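Long-range contacts in serine-rich Repeat Adhesion Glycoprotein (Srr1) (Streptococcus agalactiae, PDB 4MBO), which binds fibrinogen as a serine-rich repeat surface glycoprotein of Streptococcus agalactiae, a role consistent with adhesion to the host: residues Thr61-Asp66 and Thr99-Tyr104; Leu43-Ala48 and Met122-Asp127; Ser15-Val20 and Ala143-Gln148; Leu24-Leu29 and Ala150-Arg155. All blocks are in the same frame, centred on the assembly; numbering follows the deposited sequence.

Contact 1 (Thr61-Asp66 and Thr99-Tyr104); sequences TVKLSD and THNITY. With CA (calcium ion), chain B.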
loop_
_atom_site.group_PDB
_atom_site.type_symbol
_atom_site.label_atom_id
_atom_site.label_comp_id
_atom_site.label_asym_id
_atom_site.label_seq_id
_atom_site.Cartn_x
_atom_site.Cartn_y
_atom_site.Cartn_z
ATOM N N THR A 61 23.430 -7.676 -5.776
ATOM C CA THR A 61 22.358 -6.713 -5.689
ATOM C C THR A 61 21.437 -6.765 -6.888
ATOM O O THR A 61 21.902 -6.661 -8.031
ATOM C CB THR A 61 22.969 -5.294 -5.563
ATOM O OG1 THR A 61 23.940 -5.284 -4.488
ATOM C CG2 THR A 61 21.934 -4.238 -5.282
ATOM N N VAL A 62 20.141 -6.882 -6.624
ATOM C CA VAL A 62 19.108 -6.741 -7.670
ATOM C C VAL A 62 18.546 -5.323 -7.531
ATOM O O VAL A 62 18.021 -4.958 -6.485
ATOM C CB VAL A 62 18.012 -7.785 -7.535
ATOM C CG1 VAL A 62 16.909 -7.559 -8.554
ATOM C CG2 VAL A 62 18.598 -9.174 -7.669
ATOM N N LYS A 63 18.699 -4.523 -8.566
ATOM C CA LYS A 63 18.275 -3.123 -8.529
ATOM C C LYS A 63 16.894 -2.954 -9.121
ATOM O O LYS A 63 16.638 -3.427 -10.212
ATOM C CB LYS A 63 19.282 -2.277 -9.273
ATOM C CG LYS A 63 20.718 -2.459 -8.791
ATOM C CD LYS A 63 21.628 -1.661 -9.720
ATOM C CE LYS A 63 23.085 -1.863 -9.445
ATOM N NZ LYS A 63 23.798 -0.929 -10.364
ATOM N N LEU A 64 16.002 -2.266 -8.407
ATOM C CA LEU A 64 14.684 -1.967 -8.938
ATOM C C LEU A 64 14.601 -0.450 -9.223
ATOM O O LEU A 64 15.303 0.365 -8.643
ATOM C CB LEU A 64 13.575 -2.344 -7.952
ATOM C CG LEU A 64 13.618 -3.744 -7.346
ATOM C CD1 LEU A 64 12.476 -3.893 -6.353
ATOM C CD2 LEU A 64 13.587 -4.784 -8.448
ATOM N N SER A 65 13.746 -0.081 -10.160
ATOM C CA SER A 65 13.468 1.309 -10.416
ATOM C C SER A 65 12.812 1.942 -9.197
ATOM O O SER A 65 12.295 1.232 -8.325
ATOM C CB SER A 65 12.606 1.434 -11.685
ATOM O OG SER A 65 11.431 0.609 -11.669
ATOM N N ASP A 66 12.876 3.265 -9.103
ATOM C CA ASP A 66 12.350 3.983 -7.960
ATOM C C ASP A 66 10.877 3.801 -7.730
ATOM O O ASP A 66 10.385 4.121 -6.652
ATOM C CB ASP A 66 12.543 5.495 -8.131
ATOM C CG ASP A 66 13.929 5.950 -7.920
ATOM O OD1 ASP A 66 14.854 5.155 -7.752
ATOM O OD2 ASP A 66 14.087 7.208 -7.926
ATOM N N THR A 99 17.344 2.785 -1.497
ATOM C CA THR A 99 17.916 2.606 -2.809
ATOM C C THR A 99 17.011 1.875 -3.821
ATOM O O THR A 99 17.291 1.892 -5.013
ATOM C CB THR A 99 19.157 1.688 -2.706
ATOM O OG1 THR A 99 18.772 0.444 -2.105
ATOM C CG2 THR A 99 20.243 2.315 -1.857
ATOM N N HIS A 100 15.970 1.245 -3.304
ATOM C CA HIS A 100 15.087 0.367 -4.094
ATOM C C HIS A 100 15.875 -0.850 -4.597
ATOM O O HIS A 100 15.501 -1.478 -5.566
ATOM C CB HIS A 100 14.357 1.098 -5.218
ATOM C CG HIS A 100 13.307 2.021 -4.711
ATOM N ND1 HIS A 100 11.958 1.742 -4.800
ATOM C CD2 HIS A 100 13.405 3.231 -4.115
ATOM C CE1 HIS A 100 11.280 2.708 -4.208
ATOM N NE2 HIS A 100 12.133 3.626 -3.785
ATOM N N ASN A 101 16.920 -1.215 -3.880
ATOM C CA ASN A 101 17.686 -2.418 -4.226
ATOM C C ASN A 101 17.419 -3.544 -3.262
ATOM O O ASN A 101 17.135 -3.325 -2.064
ATOM C CB ASN A 101 19.191 -2.186 -4.187
ATOM C CG ASN A 101 19.665 -1.214 -5.239
ATOM O OD1 ASN A 101 18.969 -0.955 -6.188
ATOM N ND2 ASN A 101 20.850 -0.677 -5.046
ATOM N N ILE A 102 17.487 -4.771 -3.786
ATOM C CA ILE A 102 17.422 -5.970 -2.977
ATOM C C ILE A 102 18.862 -6.505 -2.862
ATOM O O ILE A 102 19.503 -6.828 -3.862
ATOM C CB ILE A 102 16.542 -7.050 -3.579
ATOM C CG1 ILE A 102 15.173 -6.477 -4.012
ATOM C CG2 ILE A 102 16.408 -8.180 -2.582
ATOM C CD1 ILE A 102 14.410 -7.362 -4.943
ATOM N N THR A 103 19.380 -6.558 -1.652
ATOM C CA THR A 103 20.728 -6.999 -1.397
ATOM C C THR A 103 20.688 -8.365 -0.756
ATOM O O THR A 103 20.032 -8.576 0.284
ATOM C CB THR A 103 21.480 -6.053 -0.447
ATOM O OG1 THR A 103 21.534 -4.753 -1.018
ATOM C CG2 THR A 103 22.911 -6.507 -0.162
ATOM N N TYR A 104 21.380 -9.302 -1.394
ATOM C CA TYR A 104 21.523 -10.665 -0.904
ATOM C C TYR A 104 22.937 -10.888 -0.397
ATOM O O TYR A 104 23.912 -10.475 -1.020
ATOM C CB TYR A 104 21.232 -11.675 -2.006
ATOM C CG TYR A 104 19.781 -11.773 -2.379
ATOM C CD1 TYR A 104 18.929 -12.656 -1.718
ATOM C CD2 TYR A 104 19.270 -11.038 -3.424
ATOM C CE1 TYR A 104 17.583 -12.745 -2.092
ATOM C CE2 TYR A 104 17.950 -11.116 -3.798
ATOM C CZ TYR A 104 17.118 -11.978 -3.142
ATOM O OH TYR A 104 15.809 -12.005 -3.559
HETATM CA CA CA B . 18.110 3.036 -6.855
HETATM O O HOH W 1 23.816 -3.707 -2.141
HETATM O O HOH W 2 17.926 0.798 -7.824
HETATM O O HOH W 3 16.214 2.922 -8.191
HETATM O O HOH W 4 17.244 4.571 -6.289
HETATM O O HOH W 5 20.528 1.761 -6.783
HETATM O O HOH W 6 19.493 4.275 -5.325
HETATM O O HOH W 7 19.220 4.143 -8.515
#

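Contact 2 (Leu43-Ala48 and Met122-Asp127); sequences LVLNFA and MPVWPD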
loop_
_atom_site.group_PDB
_atom_site.type_symbol
_atom_site.label_atom_id
_atom_site.label_comp_id
_atom_site.label_asym_id
_atom_site.label_seq_id
_atom_site.Cartn_x
_atom_site.Cartn_y
_atom_site.Cartn_z
ATOM N N LEU A 43 2.984 -7.298 -9.839
ATOM C CA LEU A 43 3.831 -7.842 -10.902
ATOM C C LEU A 43 4.669 -8.948 -10.306
ATOM O O LEU A 43 4.651 -9.177 -9.092
ATOM C CB LEU A 43 4.727 -6.758 -11.471
ATOM C CG LEU A 43 3.976 -5.590 -12.122
ATOM C CD1 LEU A 43 4.931 -4.454 -12.475
ATOM C CD2 LEU A 43 3.168 -6.043 -13.332
ATOM N N VAL A 44 5.394 -9.675 -11.158
ATOM C CA VAL A 44 6.247 -10.743 -10.687
ATOM C C VAL A 44 7.664 -10.542 -11.243
ATOM O O VAL A 44 7.855 -10.302 -12.440
ATOM C CB VAL A 44 5.702 -12.137 -11.112
ATOM C CG1 VAL A 44 6.680 -13.212 -10.656
ATOM C CG2 VAL A 44 4.335 -12.391 -10.445
ATOM N N LEU A 45 8.628 -10.607 -10.353
ATOM C CA LEU A 45 10.041 -10.540 -10.698
ATOM C C LEU A 45 10.671 -11.917 -10.601
ATOM O O LEU A 45 10.494 -12.628 -9.606
ATOM C CB LEU A 45 10.755 -9.626 -9.709
ATOM C CG LEU A 45 12.295 -9.585 -9.778
ATOM C CD1 LEU A 45 12.751 -9.037 -11.124
ATOM C CD2 LEU A 45 12.850 -8.748 -8.636
ATOM N N ASN A 46 11.432 -12.286 -11.624
ATOM C CA ASN A 46 12.212 -13.488 -11.483
ATOM C C ASN A 46 13.622 -13.280 -12.013
ATOM O O ASN A 46 13.855 -12.470 -12.925
ATOM C CB ASN A 46 11.573 -14.681 -12.144
ATOM C CG ASN A 46 11.685 -14.650 -13.620
ATOM O OD1 ASN A 46 10.909 -14.000 -14.288
ATOM N ND2 ASN A 46 12.646 -15.416 -14.162
ATOM N N PHE A 47 14.571 -13.977 -11.406
ATOM C CA PHE A 47 15.953 -13.921 -11.852
ATOM C C PHE A 47 16.644 -15.224 -11.522
ATOM O O PHE A 47 16.190 -15.992 -10.671
ATOM C CB PHE A 47 16.703 -12.702 -11.259
ATOM C CG PHE A 47 16.754 -12.653 -9.766
ATOM C CD1 PHE A 47 17.780 -13.279 -9.074
ATOM C CD2 PHE A 47 15.791 -11.944 -9.060
ATOM C CE1 PHE A 47 17.822 -13.224 -7.682
ATOM C CE2 PHE A 47 15.841 -11.885 -7.680
ATOM C CZ PHE A 47 16.844 -12.528 -7.006
ATOM N N ALA A 48 17.764 -15.469 -12.200
ATOM C CA ALA A 48 18.529 -16.671 -11.967
ATOM C C ALA A 48 19.941 -16.440 -12.472
ATOM O O ALA A 48 20.176 -15.580 -13.338
ATOM C CB ALA A 48 17.899 -17.840 -12.705
ATOM N N MET A 122 9.508 -13.617 -7.086
ATOM C CA MET A 122 8.854 -12.901 -5.991
ATOM C C MET A 122 7.907 -11.834 -6.535
ATOM O O MET A 122 8.096 -11.323 -7.661
ATOM C CB MET A 122 9.883 -12.219 -5.100
ATOM C CG MET A 122 10.435 -10.985 -5.726
ATOM S SD MET A 122 11.596 -10.100 -4.648
ATOM C CE MET A 122 12.926 -11.213 -4.823
ATOM N N PRO A 123 6.867 -11.506 -5.756
ATOM C CA PRO A 123 6.021 -10.402 -6.178
ATOM C C PRO A 123 6.703 -9.050 -5.960
ATOM O O PRO A 123 7.480 -8.854 -5.020
ATOM C CB PRO A 123 4.781 -10.524 -5.269
ATOM C CG PRO A 123 5.289 -11.194 -4.068
ATOM C CD PRO A 123 6.351 -12.162 -4.553
ATOM N N VAL A 124 6.431 -8.148 -6.876
ATOM C CA VAL A 124 6.867 -6.749 -6.755
ATOM C C VAL A 124 5.668 -5.877 -7.117
ATOM O O VAL A 124 4.828 -6.271 -7.913
ATOM C CB VAL A 124 8.081 -6.379 -7.608
ATOM C CG1 VAL A 124 9.331 -7.097 -7.126
ATOM C CG2 VAL A 124 7.863 -6.619 -9.075
ATOM N N TRP A 125 5.612 -4.685 -6.521
ATOM C CA TRP A 125 4.508 -3.784 -6.697
ATOM C C TRP A 125 4.951 -2.406 -7.169
ATOM O O TRP A 125 6.004 -1.913 -6.734
ATOM C CB TRP A 125 3.831 -3.535 -5.337
ATOM C CG TRP A 125 3.000 -4.625 -4.789
ATOM C CD1 TRP A 125 1.639 -4.689 -4.818
ATOM C CD2 TRP A 125 3.446 -5.773 -4.080
ATOM N NE1 TRP A 125 1.211 -5.814 -4.185
ATOM C CE2 TRP A 125 2.298 -6.495 -3.706
ATOM C CE3 TRP A 125 4.714 -6.247 -3.685
ATOM C CZ2 TRP A 125 2.359 -7.699 -3.008
ATOM C CZ3 TRP A 125 4.772 -7.441 -2.966
ATOM C CH2 TRP A 125 3.603 -8.143 -2.634
ATOM N N PRO A 126 4.155 -1.772 -8.050
ATOM C CA PRO A 126 4.307 -0.341 -8.251
ATOM C C PRO A 126 4.220 0.290 -6.855
ATOM O O PRO A 126 3.273 -0.003 -6.088
ATOM C CB PRO A 126 3.089 0.029 -9.108
ATOM C CG PRO A 126 2.778 -1.242 -9.844
ATOM C CD PRO A 126 3.014 -2.302 -8.813
ATOM N N ASP A 127 5.196 1.116 -6.491
ATOM C CA ASP A 127 5.292 1.638 -5.126
ATOM C C ASP A 127 4.202 2.651 -4.897
ATOM O O ASP A 127 4.160 3.695 -5.557
ATOM C CB ASP A 127 6.700 2.198 -4.891
ATOM C CG ASP A 127 6.943 2.694 -3.495
ATOM O OD1 ASP A 127 5.992 3.030 -2.753
ATOM O OD2 ASP A 127 8.136 2.759 -3.109
#

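Contact 3 (Ser15-Val20 and Ala143-Gln148); sequences SELQKV and ATLNNQ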
loop_
_atom_site.group_PDB
_atom_site.type_symbol
_atom_site.label_atom_id
_atom_site.label_comp_id
_atom_site.label_asym_id
_atom_site.label_seq_id
_atom_site.Cartn_x
_atom_site.Cartn_y
_atom_site.Cartn_z
ATOM N N SER A 15 29.055 -8.526 -10.438
ATOM C CA SER A 15 29.785 -8.509 -11.719
ATOM C C SER A 15 30.379 -9.872 -12.125
ATOM O O SER A 15 30.844 -10.011 -13.272
ATOM C CB SER A 15 30.885 -7.430 -11.706
ATOM O OG SER A 15 31.891 -7.735 -10.756
ATOM N N GLU A 16 30.354 -10.859 -11.213
ATOM C CA GLU A 16 30.937 -12.221 -11.448
ATOM C C GLU A 16 29.871 -13.318 -11.690
ATOM O O GLU A 16 30.183 -14.511 -11.922
ATOM C CB GLU A 16 31.773 -12.636 -10.235
ATOM C CG GLU A 16 32.514 -13.956 -10.379
ATOM C CD GLU A 16 33.363 -14.313 -9.163
ATOM O OE1 GLU A 16 33.337 -13.569 -8.152
ATOM O OE2 GLU A 16 34.064 -15.351 -9.226
ATOM N N LEU A 17 28.615 -12.933 -11.565
ATOM C CA LEU A 17 27.532 -13.868 -11.784
ATOM C C LEU A 17 27.524 -14.273 -13.243
ATOM O O LEU A 17 27.803 -13.442 -14.102
ATOM C CB LEU A 17 26.207 -13.192 -11.408
ATOM C CG LEU A 17 26.133 -12.634 -9.988
ATOM C CD1 LEU A 17 24.782 -12.034 -9.718
ATOM C CD2 LEU A 17 26.444 -13.702 -8.964
ATOM N N GLN A 18 27.194 -15.531 -13.531
ATOM C CA GLN A 18 27.142 -16.045 -14.889
ATOM C C GLN A 18 25.743 -16.516 -15.260
ATOM O O GLN A 18 24.927 -16.800 -14.382
ATOM C CB GLN A 18 28.095 -17.246 -15.014
ATOM C CG GLN A 18 29.548 -16.958 -14.644
ATOM C CD GLN A 18 30.228 -16.037 -15.629
ATOM O OE1 GLN A 18 30.110 -16.216 -16.847
ATOM N NE2 GLN A 18 30.961 -15.058 -15.120
ATOM N N LYS A 19 25.464 -16.596 -16.564
ATOM C CA LYS A 19 24.168 -17.076 -17.048
ATOM C C LYS A 19 23.035 -16.280 -16.409
ATOM O O LYS A 19 21.964 -16.804 -16.134
ATOM C CB LYS A 19 24.004 -18.590 -16.742
ATOM C CG LYS A 19 25.208 -19.393 -17.189
ATOM C CD LYS A 19 25.085 -20.894 -16.923
ATOM C CE LYS A 19 24.144 -21.534 -17.909
ATOM N NZ LYS A 19 24.378 -22.996 -17.988
ATOM N N VAL A 20 23.266 -14.982 -16.231
ATOM C CA VAL A 20 22.254 -14.164 -15.607
ATOM C C VAL A 20 21.024 -13.926 -16.498
ATOM O O VAL A 20 21.135 -13.609 -17.703
ATOM C CB VAL A 20 22.836 -12.776 -15.232
ATOM C CG1 VAL A 20 21.761 -11.895 -14.650
ATOM C CG2 VAL A 20 24.018 -12.912 -14.277
ATOM N N ALA A 143 14.144 -3.651 -13.608
ATOM C CA ALA A 143 14.971 -4.336 -12.644
ATOM C C ALA A 143 16.249 -4.720 -13.342
ATOM O O ALA A 143 16.232 -5.181 -14.477
ATOM C CB ALA A 143 14.277 -5.559 -12.093
ATOM N N THR A 144 17.360 -4.614 -12.620
ATOM C CA THR A 144 18.688 -4.908 -13.146
ATOM C C THR A 144 19.462 -5.862 -12.254
ATOM O O THR A 144 19.447 -5.735 -11.044
ATOM C CB THR A 144 19.510 -3.605 -13.248
ATOM O OG1 THR A 144 18.892 -2.726 -14.205
ATOM C CG2 THR A 144 20.928 -3.852 -13.699
ATOM N N LEU A 145 20.159 -6.818 -12.873
ATOM C CA LEU A 145 21.058 -7.693 -12.147
ATOM C C LEU A 145 22.325 -7.745 -13.010
ATOM O O LEU A 145 22.329 -8.306 -14.086
ATOM C CB LEU A 145 20.452 -9.093 -11.908
ATOM C CG LEU A 145 21.397 -10.080 -11.205
ATOM C CD1 LEU A 145 21.972 -9.572 -9.891
ATOM C CD2 LEU A 145 20.628 -11.358 -10.945
ATOM N N ASN A 146 23.385 -7.111 -12.508
ATOM C CA ASN A 146 24.638 -6.956 -13.237
ATOM C C ASN A 146 24.313 -6.254 -14.565
ATOM O O ASN A 146 23.703 -5.184 -14.584
ATOM C CB ASN A 146 25.350 -8.284 -13.439
ATOM C CG ASN A 146 26.799 -8.112 -13.938
ATOM O OD1 ASN A 146 27.468 -7.122 -13.623
ATOM N ND2 ASN A 146 27.282 -9.084 -14.690
ATOM N N ASN A 147 24.667 -6.886 -15.670
ATOM C CA ASN A 147 24.459 -6.275 -16.990
ATOM C C ASN A 147 23.149 -6.666 -17.664
ATOM O O ASN A 147 22.922 -6.310 -18.823
ATOM C CB ASN A 147 25.654 -6.645 -17.897
ATOM C CG ASN A 147 26.962 -6.038 -17.416
ATOM O OD1 ASN A 147 28.038 -6.667 -17.494
ATOM N ND2 ASN A 147 26.884 -4.830 -16.877
ATOM N N GLN A 148 22.268 -7.374 -16.956
ATOM C CA GLN A 148 20.985 -7.764 -17.538
ATOM C C GLN A 148 19.871 -6.949 -16.944
ATOM O O GLN A 148 19.836 -6.735 -15.731
ATOM C CB GLN A 148 20.701 -9.234 -17.264
ATOM C CG GLN A 148 21.773 -10.175 -17.802
ATOM C CD GLN A 148 22.106 -10.014 -19.278
ATOM O OE1 GLN A 148 23.292 -10.044 -19.660
ATOM N NE2 GLN A 148 21.116 -9.819 -20.088
#

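Contact 4 (Leu24-Leu29 and Ala150-Arg155); sequences LKDNTL and ASIEER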
loop_
_atom_site.group_PDB
_atom_site.type_symbol
_atom_site.label_atom_id
_atom_site.label_comp_id
_atom_site.label_asym_id
_atom_site.label_seq_id
_atom_site.Cartn_x
_atom_site.Cartn_y
_atom_site.Cartn_z
ATOM N N LEU A 24 10.497 -9.288 -15.745
ATOM C CA LEU A 24 9.302 -8.747 -15.082
ATOM C C LEU A 24 8.103 -9.238 -15.889
ATOM O O LEU A 24 8.047 -9.089 -17.121
ATOM C CB LEU A 24 9.336 -7.213 -14.995
ATOM C CG LEU A 24 10.312 -6.661 -13.980
ATOM C CD1 LEU A 24 10.564 -5.191 -14.251
ATOM C CD2 LEU A 24 9.842 -6.873 -12.546
ATOM N N LYS A 25 7.142 -9.845 -15.193
ATOM C CA LYS A 25 5.975 -10.422 -15.845
ATOM C C LYS A 25 4.656 -9.991 -15.205
ATOM O O LYS A 25 4.596 -9.712 -13.997
ATOM C CB LYS A 25 6.118 -11.947 -15.850
ATOM C CG LYS A 25 7.294 -12.432 -16.707
ATOM C CD LYS A 25 7.696 -13.884 -16.453
ATOM C CE LYS A 25 9.052 -14.151 -17.103
ATOM N NZ LYS A 25 9.829 -15.283 -16.520
ATOM N N ASP A 26 3.609 -9.954 -16.029
ATOM C CA ASP A 26 2.280 -9.503 -15.599
ATOM C C ASP A 26 1.159 -10.493 -15.954
ATOM O O ASP A 26 0.016 -10.108 -16.092
ATOM C CB ASP A 26 1.976 -8.116 -16.191
ATOM C CG ASP A 26 1.702 -8.102 -17.698
ATOM O OD1 ASP A 26 1.807 -9.137 -18.396
ATOM O OD2 ASP A 26 1.379 -6.986 -18.213
ATOM N N ASN A 27 1.526 -11.752 -16.081
ATOM C CA ASN A 27 0.570 -12.785 -16.448
ATOM C C ASN A 27 -0.589 -12.908 -15.458
ATOM O O ASN A 27 -1.725 -13.213 -15.860
ATOM C CB ASN A 27 1.307 -14.121 -16.566
ATOM C CG ASN A 27 2.414 -14.082 -17.603
ATOM O OD1 ASN A 27 2.477 -13.167 -18.428
ATOM N ND2 ASN A 27 3.292 -15.070 -17.569
ATOM N N THR A 28 -0.320 -12.618 -14.185
ATOM C CA THR A 28 -1.316 -12.812 -13.121
ATOM C C THR A 28 -2.342 -11.649 -13.072
ATOM O O THR A 28 -3.366 -11.759 -12.406
ATOM C CB THR A 28 -0.685 -13.084 -11.736
ATOM O OG1 THR A 28 -0.038 -11.918 -11.211
ATOM C CG2 THR A 28 0.305 -14.227 -11.827
ATOM N N LEU A 29 -2.089 -10.561 -13.799
ATOM C CA LEU A 29 -3.025 -9.435 -13.811
ATOM C C LEU A 29 -4.320 -9.836 -14.526
ATOM O O LEU A 29 -4.291 -10.575 -15.516
ATOM C CB LEU A 29 -2.430 -8.229 -14.552
ATOM C CG LEU A 29 -1.159 -7.578 -14.004
ATOM C CD1 LEU A 29 -0.791 -6.371 -14.871
ATOM C CD2 LEU A 29 -1.343 -7.166 -12.554
ATOM N N ALA A 150 15.508 -5.951 -17.158
ATOM C CA ALA A 150 14.162 -6.237 -17.562
ATOM C C ALA A 150 13.298 -4.997 -17.430
ATOM O O ALA A 150 13.559 -4.132 -16.579
ATOM C CB ALA A 150 13.609 -7.346 -16.694
ATOM N N SER A 151 12.268 -4.922 -18.257
ATOM C CA SER A 151 11.309 -3.825 -18.187
ATOM C C SER A 151 9.925 -4.287 -18.538
ATOM O O SER A 151 9.722 -5.290 -19.274
ATOM C CB SER A 151 11.699 -2.669 -19.120
ATOM O OG SER A 151 11.469 -2.986 -20.506
ATOM N N ILE A 152 8.958 -3.584 -17.984
ATOM C CA ILE A 152 7.553 -3.800 -18.320
ATOM C C ILE A 152 6.824 -2.489 -18.091
ATOM O O ILE A 152 7.230 -1.691 -17.233
ATOM C CB ILE A 152 6.938 -4.971 -17.525
ATOM C CG1 ILE A 152 5.631 -5.450 -18.185
ATOM C CG2 ILE A 152 6.731 -4.587 -16.068
ATOM C CD1 ILE A 152 5.122 -6.734 -17.580
ATOM N N GLU A 153 5.772 -2.241 -18.875
ATOM C CA GLU A 153 4.972 -1.033 -18.728
ATOM C C GLU A 153 3.540 -1.371 -18.329
ATOM O O GLU A 153 2.938 -2.300 -18.884
ATOM C CB GLU A 153 4.929 -0.228 -20.039
ATOM C CG GLU A 153 6.232 0.416 -20.418
ATOM C CD GLU A 153 6.056 1.279 -21.665
ATOM O OE1 GLU A 153 6.223 2.475 -21.520
ATOM O OE2 GLU A 153 5.682 0.756 -22.734
ATOM N N GLU A 154 2.994 -0.604 -17.394
ATOM C CA GLU A 154 1.627 -0.800 -16.917
ATOM C C GLU A 154 1.036 0.483 -16.410
ATOM O O GLU A 154 1.754 1.270 -15.775
ATOM C CB GLU A 154 1.572 -1.738 -15.679
ATOM C CG GLU A 154 2.317 -3.048 -15.759
ATOM C CD GLU A 154 1.652 -4.085 -16.597
ATOM O OE1 GLU A 154 0.472 -3.916 -16.978
ATOM O OE2 GLU A 154 2.338 -5.084 -16.952
ATOM N N ARG A 155 -0.253 0.703 -16.659
ATOM C CA ARG A 155 -0.946 1.760 -15.954
ATOM C C ARG A 155 -1.144 1.269 -14.510
ATOM O O ARG A 155 -1.127 0.064 -14.237
ATOM C CB ARG A 155 -2.334 2.008 -16.570
ATOM C CG ARG A 155 -2.282 2.460 -17.986
ATOM C CD ARG A 155 -3.699 2.675 -18.540
ATOM N NE ARG A 155 -3.589 2.720 -19.979
ATOM C CZ ARG A 155 -3.472 1.628 -20.735
ATOM N NH1 ARG A 155 -3.349 1.750 -22.047
ATOM N NH2 ARG A 155 -3.459 0.412 -20.177
HETATM O O HOH W 8 8.315 -7.504 -19.861
#

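Contact 1 (Thr61-Asp66 and Thr99-Tyr104)
The imidazole of His100 carries Asp66 on one face: Asp66 CA lies 3.9 Å from the ring centroid, 9° off the normal, a CH-pi contact, and Asp66 O lies over the same ring, 3.0 Å from His100 CE1. The ring's ND1 is hydrogen-bonded to Leu68 O. At the far end, Val62 CG2 meets the edge of the Tyr104 ring, near its plane. Between them the strands run antiparallel at 172°. Val62 N and Ile102 O, and Ile102 N and Val62 O, pair at 2.8 Å each. Asn101, with CG anti to its carbonyl carbon (chi1 -66°), lies beside Lys63, and its OD1 is 3.4 Å from Lys63 CB. Thr99 O binds the calcium ion at 2.3 Å. Two calcium-bound waters donate to Leu64 O; one also donates to Asn101 OD1, the other to Asp66 OD1. The ion thus binds Thr99-Tyr104 directly through Thr99 O and reaches Leu64 and Asp66 through its waters, and Asp66 probably balances its charge from the second shell.

Contact 2 (Leu43-Ala48 and Met122-Asp127)
Leu43-Ala48 and Met122-Asp127 meet as neighbouring antiparallel strands of the four-stranded sheet in the bacterial Ig domain, with Leu43 opposite Val124 and Leu45 opposite Met122 in hydrogen-bonded pairs. Leu45 N donates to Met122 O at 2.8 Å, and Met122 N returns a bond to Leu45 O. In the other pair, Leu43 N lies almost in line with the Val124 C=O, although the N-H...O angle is bent to 145°, whereas Val124 N reaches Leu43 O at 3.0 Å from 49° above the carbonyl plane. That uneven pair accompanies a wide divergence of the short strand segments, whose directions differ by 130°. Between the two pairs, Val44 and Pro123 are a non-hydrogen-bonded pair with side chains on the other face. The face bearing Leu43, Leu45, Met122 and Val124 looks into the Ig-type sandwich, where Phe141 and Ala143 of the second sheet touch it. Here the two methyls of Val124 divide their contacts: CG2 lies 3.9 Å from Leu43 CB, and CG1 lies 3.9 Å from Leu45 CB. The Met122 chain bends at its last torsion, and its terminal CE sits 4.1 Å from Phe47 CE2, at the edge of the phenyl ring and near its plane.

Contact 3 (Ser15-Val20 and Ala143-Gln148)
Val20 meets the other segment mainly through one branch. Its CB lies 3.8 Å from Gln148 CG; beyond it CG1, anti to the backbone N (chi1 177°), comes within 3.6 Å of the same Gln148 CG, 3.7 Å of Leu145 O and 3.9 Å of Leu145 CG. Gln148 CG also lies 3.5 Å from Val20 O, so the methylene rests against both side chain and carbonyl. Leu17 adds a second apolar touch: its CD1 meets Leu145 CD1 at 3.7 Å, the two side chains crossing at about a right angle. Asn146 extends to the start of Ser15-Val20, its OD1 3.3 Å from Ser15 CA. No hydrogen bond links the segments, so this evidence describes apolar and van der Waals contact. Leu145-Gln148 form a type II' beta turn, closed by Leu145 N to Gln148 O and the reverse bond, which joins strands 139-145 and 148-157 as a hairpin. The loop before strand 20-25 packs against this hairpin, while Phe49 of strand 43-51 and Phe60 of strand 59-64 also touch Leu17.

Contact 4 (Leu24-Leu29 and Ala150-Arg155)
Asp26 and Glu154 are brought together by their torsions: in Asp26, CG lies between the backbone N and the carbonyl carbon (chi1 72°), and in Glu154 the chain bends at chi2 (-75°), turning CD away from an extended course. Asp26 OD2 and Glu154 OE2 then stand only 2.5 Å apart, with the carboxylate planes at 57° to each other. With two acid oxygens this close, one of the two acids probably holds a proton, which would be consistent with a raised pKa. Glu154 OE2 also lies 3.1 Å from Asp26 CB. The other oxygen, OE1, faces Leu29, whose CD1 approaches it tip to tip at 3.5 Å, and receives a weak hydrogen bond from Gly33 N. The Ile152 side chain crosses that of Asp26 at a slant, its CD1 3.7 Å from Asp26 CG, while its CG2 lies 3.9 Å from Leu24 CB. Farther along, Leu24 CG lies 4.3 Å from Ala150 CB. A water donates to Leu24 O and to Ser151 O, at 2.7 Å from the latter, and so bridges the two backbones. Leu43 of strand 43-51 touches Asp26, Ile152 and Glu154. The contact therefore spans the two sheets of the sandwich: strand 20-25, at an outer position of one, faces strand 148-157 of the other, and the type I turn Asp26-Leu29 comes up against strand 34-36 through Leu29 and Val35.

Overall arrangement
All four contacts lie in the N-terminal, Ig-like part of the chain. Contact 2 joins neighbours in the four-stranded sheet and contact 1 neighbours in the facing mixed sheet, their centres about 11 Å apart. Contact 4, about 9 Å from contact 2 between centres, bridges the sheets; contact 3 sets the loop before strand 20-25 against a hairpin of the mixed sheet, its centre about 20 Å from that of contact 4. Along the chain contact 1 nests within contact 2, and contact 2 within both 3 and 4, whose segments alternate. Residues distant in sequence thus close one sandwich, in which Phe47 packs on Leu145 and Tyr104 on Met122.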